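PDB 3KMI: putative membrane protein COG4129 from Clostridium difficile, which is of unknown function but may be a membrane exporter of aromatic acids, the crystallised piece being its helical C-terminal domain. Local coordinates for residues Y46-N49 with S50-S54; S100-P103 with Q104-I107. All blocks are in the same frame, centred on the assembly; numbering follows the deposited sequence.

Contact 1. Residues Y46-N49 with S50-S54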
loop_
_atom_site.group_PDB
_atom_site.type_symbol
_atom_site.label_atom_id
_atom_site.label_comp_id
_atom_site.label_asym_id
_atom_site.label_seq_id
_atom_site.Cartn_x
_atom_site.Cartn_y
_atom_site.Cartn_z
ATOM N N TYR A 46 7.962 16.176 -5.882
ATOM C CA TYR A 46 7.675 16.820 -7.141
ATOM C C TYR A 46 8.691 16.482 -8.232
ATOM O O TYR A 46 8.314 16.234 -9.353
ATOM C CB TYR A 46 7.605 18.338 -6.967
ATOM C CG TYR A 46 7.240 19.010 -8.259
ATOM C CD1 TYR A 46 5.966 18.831 -8.826
ATOM C CD2 TYR A 46 8.175 19.786 -8.955
ATOM C CE1 TYR A 46 5.618 19.467 -10.037
ATOM C CE2 TYR A 46 7.832 20.418 -10.175
ATOM C CZ TYR A 46 6.549 20.251 -10.700
ATOM O OH TYR A 46 6.203 20.858 -11.890
ATOM N N THR A 47 9.974 16.475 -7.907
ATOM C CA THR A 47 11.007 16.148 -8.898
ATOM C C THR A 47 10.811 14.707 -9.415
ATOM O O THR A 47 10.894 14.418 -10.625
ATOM C CB THR A 47 12.436 16.249 -8.272
ATOM O OG1 THR A 47 12.656 17.565 -7.762
ATOM C CG2 THR A 47 13.545 15.842 -9.280
ATOM N N LEU A 48 10.579 13.796 -8.490
ATOM C CA LEU A 48 10.328 12.397 -8.836
ATOM C C LEU A 48 9.062 12.255 -9.668
ATOM O O LEU A 48 9.078 11.544 -10.673
ATOM C CB LEU A 48 10.242 11.535 -7.590
ATOM C CG LEU A 48 9.607 10.137 -7.745
ATOM C CD1 LEU A 48 10.592 9.254 -8.471
ATOM C CD2 LEU A 48 9.297 9.542 -6.375
ATOM N N ASN A 49 7.966 12.910 -9.267
ATOM C CA ASN A 49 6.750 12.857 -10.072
ATOM C C ASN A 49 7.010 13.416 -11.479
ATOM O O ASN A 49 6.504 12.861 -12.466
ATOM C CB ASN A 49 5.593 13.637 -9.411
ATOM C CG ASN A 49 4.899 12.837 -8.307
ATOM O OD1 ASN A 49 4.968 11.601 -8.278
ATOM N ND2 ASN A 49 4.204 13.534 -7.423
ATOM N N SER A 50 7.774 14.518 -11.570
ATOM C CA SER A 50 8.020 15.140 -12.894
ATOM C C SER A 50 8.871 14.202 -13.792
ATOM O O SER A 50 8.650 14.119 -15.015
ATOM C CB SER A 50 8.672 16.511 -12.760
ATOM O OG SER A 50 7.852 17.375 -12.015
ATOM N N LEU A 51 9.831 13.506 -13.193
ATOM C CA LEU A 51 10.623 12.482 -13.930
ATOM C C LEU A 51 9.848 11.235 -14.330
ATOM O O LEU A 51 10.114 10.607 -15.403
ATOM C CB LEU A 51 11.865 12.040 -13.118
ATOM C CG LEU A 51 12.874 11.199 -13.943
ATOM C CD1 LEU A 51 13.301 11.849 -15.228
ATOM C CD2 LEU A 51 14.135 10.824 -13.140
ATOM N N ILE A 52 8.918 10.822 -13.474
ATOM C CA ILE A 52 8.050 9.707 -13.821
ATOM C C ILE A 52 7.221 10.119 -15.026
ATOM O O ILE A 52 7.076 9.343 -15.990
ATOM C CB ILE A 52 7.083 9.341 -12.636
ATOM C CG1 ILE A 52 7.850 8.547 -11.569
ATOM C CG2 ILE A 52 5.838 8.582 -13.190
ATOM C CD1 ILE A 52 7.139 8.463 -10.144
ATOM N N ASP A 53 6.723 11.366 -15.012
ATOM C CA ASP A 53 5.869 11.824 -16.126
ATOM C C ASP A 53 6.646 11.993 -17.423
ATOM O O ASP A 53 6.164 11.610 -18.477
ATOM C CB ASP A 53 5.168 13.156 -15.821
ATOM C CG ASP A 53 4.099 13.026 -14.733
ATOM O OD1 ASP A 53 3.579 11.912 -14.476
ATOM O OD2 ASP A 53 3.798 14.058 -14.114
ATOM N N SER A 54 7.813 12.627 -17.354
ATOM C CA SER A 54 8.593 12.806 -18.565
ATOM C C SER A 54 9.071 11.457 -19.125
ATOM O O SER A 54 9.119 11.260 -20.353
ATOM C CB SER A 54 9.724 13.818 -18.387
ATOM O OG SER A 54 10.587 13.492 -17.321
#
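L48 and I52 meet one turn apart on helix 41-61 and form the close-packed part of this contact. Both are buried. Their side chains run at a slant to each other, with CG of L48 3.8 Å from CD1 of I52. The L48 methyl CD1 touches the same I52 methyl. I52 carries CG1 beside its backbone N (chi1 -77°), which lays that branch against the L48 carbonyl, CG1 to O 3.4 Å. The same carbonyl accepts the I52 N-H at 2.9 Å between N and O, one of four successive i to i+4 bonds of a regular alpha-helix. The others run from S50 N to Y46 O, L51 N to T47 O and D53 N to N49 O.

The exposed side is built differently. Y46 and D53 are exposed, and S50 is partly so. The S50 hydroxyl turns back along the helix, OG lying beside its own backbone N (chi1 -60°). It donates to Y46 O, with OG and O 2.9 Å apart. Y46 O thus takes two bonds from one residue, and S50 OG and N arrive from opposite faces of the carbonyl plane. The hydroxyl comes in 36° above that plane. S50 OG also sits over one face of the Y46 ring, displaced from the ring centre and 3.4 Å from CZ. Here the ring meets a single polar atom, whereas L48 and I52 meet through several carbons.

Two polar side chains of the stretch have their partners outside it: T47 OG1 bonds to R43 O, one turn earlier, and N49 OD1 to R85 NH1. L48 packs on R85 and L88 of helix 68-95, and I52 on I81 and R85 there and on L17 of helix 7-33, where L51 rests on K16 and E20.

Contact 2. Residues S100-P103 with Q104-I107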
loop_
_atom_site.group_PDB
_atom_site.type_symbol
_atom_site.label_atom_id
_atom_site.label_comp_id
_atom_site.label_asym_id
_atom_site.label_seq_id
_atom_site.Cartn_x
_atom_site.Cartn_y
_atom_site.Cartn_z
ATOM N N SER A 100 5.438 12.004 18.742
ATOM C CA SER A 100 6.572 11.779 19.663
ATOM C C SER A 100 7.602 11.003 18.808
ATOM O O SER A 100 7.221 10.421 17.792
ATOM C CB SER A 100 6.061 10.904 20.812
ATOM O OG SER A 100 7.004 10.721 21.852
ATOM N N THR A 101 8.865 10.970 19.209
ATOM C CA THR A 101 9.835 10.095 18.552
ATOM C C THR A 101 10.415 9.130 19.579
ATOM O O THR A 101 11.533 9.356 20.055
ATOM C CB THR A 101 10.991 10.893 17.899
ATOM O OG1 THR A 101 10.449 11.979 17.150
ATOM C CG2 THR A 101 11.827 10.011 16.953
ATOM N N PRO A 102 9.665 8.060 19.954
ATOM C CA PRO A 102 10.232 7.110 20.953
ATOM C C PRO A 102 11.419 6.269 20.378
ATOM O O PRO A 102 11.691 6.359 19.197
ATOM C CB PRO A 102 9.035 6.221 21.285
ATOM C CG PRO A 102 8.204 6.253 20.052
ATOM C CD PRO A 102 8.287 7.687 19.588
ATOM N N PRO A 103 12.126 5.479 21.215
ATOM C CA PRO A 103 13.269 4.737 20.719
ATOM C C PRO A 103 12.954 3.887 19.511
ATOM O O PRO A 103 13.751 3.857 18.602
ATOM C CB PRO A 103 13.641 3.849 21.915
ATOM C CG PRO A 103 13.309 4.677 23.047
ATOM C CD PRO A 103 12.021 5.350 22.681
ATOM N N GLN A 104 11.797 3.228 19.484
ATOM C CA GLN A 104 11.420 2.394 18.321
ATOM C C GLN A 104 11.241 3.195 17.017
ATOM O O GLN A 104 11.504 2.679 15.939
ATOM C CB GLN A 104 10.166 1.573 18.623
ATOM C CG GLN A 104 10.366 0.399 19.597
ATOM C CD GLN A 104 11.450 -0.593 19.146
ATOM O OE1 GLN A 104 12.350 -0.945 19.920
ATOM N NE2 GLN A 104 11.369 -1.041 17.900
ATOM N N ALA A 105 10.798 4.451 17.138
ATOM C CA ALA A 105 10.743 5.380 15.997
ATOM C C ALA A 105 12.142 5.727 15.505
ATOM O O ALA A 105 12.395 5.730 14.309
ATOM C CB ALA A 105 9.948 6.676 16.379
ATOM N N HIS A 106 13.060 6.019 16.426
ATOM C CA HIS A 106 14.469 6.222 16.076
ATOM C C HIS A 106 15.043 4.976 15.364
ATOM O O HIS A 106 15.796 5.112 14.427
ATOM C CB HIS A 106 15.280 6.543 17.334
ATOM C CG HIS A 106 15.088 7.938 17.847
ATOM N ND1 HIS A 106 15.649 9.039 17.230
ATOM C CD2 HIS A 106 14.459 8.407 18.952
ATOM C CE1 HIS A 106 15.352 10.128 17.916
ATOM N NE2 HIS A 106 14.630 9.772 18.966
ATOM N N ILE A 107 14.661 3.778 15.795
ATOM C CA ILE A 107 15.149 2.537 15.174
ATOM C C ILE A 107 14.557 2.381 13.747
ATOM O O ILE A 107 15.264 1.988 12.814
ATOM C CB ILE A 107 14.862 1.314 16.077
ATOM C CG1 ILE A 107 15.840 1.308 17.263
ATOM C CG2 ILE A 107 14.970 -0.041 15.299
ATOM C CD1 ILE A 107 15.354 0.479 18.427
#
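T101 and H106 pack together where a loop turns into a helix, with P102 as the N-cap residue and P103 in the first turn. The fold is a bundle of helices, and this is the start of helix 103-117.

The backbone bonds come first. P102 O accepts H106 N at 3.1 Å, close to the line of the C=O bond. It also takes a weak bond from A105 N, whose N-H...O angle is only 121°. P103 O receives I107 N at 3.0 Å and so continues the helical pattern. A proline has no N-H to give, and P103 stands in the first turn, where the helix asks for none.

Apolar contacts lie beside these bonds. CB of A105, a buried residue, points back at the cap and meets P102 CD at 3.8 Å. A105 also touches I32 of helix 7-33, and Q104 packs on L135, S138 and M139 of helix 124-140.

The aromatic contact is a CH-pi interaction. T101 OG1 bonds to I32 O, which is consistent with holding the side chain turned so that the methyl CG2, anti to the backbone N, points at the imidazole. The two side chains cross at about a right angle. T101 CG2 lies 3.6 Å from the centroid of the H106 ring and 14° off the ring normal.

In the fold
Contact 1 and contact 2 do not touch. Their centres are 31 Å apart, their nearest atoms about 21 Å. Contact 1 comes wholly earlier in the chain, and the chain's centre lies between the two. The first is mid-helix, within helix 41-61; the second starts helix 103-117. The end of helix 41-61, a short link, helix 68-95 and part of the loop after it lie between them in sequence. Both rest on helix 7-33, contact 1 around its middle and contact 2 at its C-terminal end, at I32 and V33. All four segments belong to the putative aromatic acid exporter C-terminal domain. The second chain of the assembly touches neither contact.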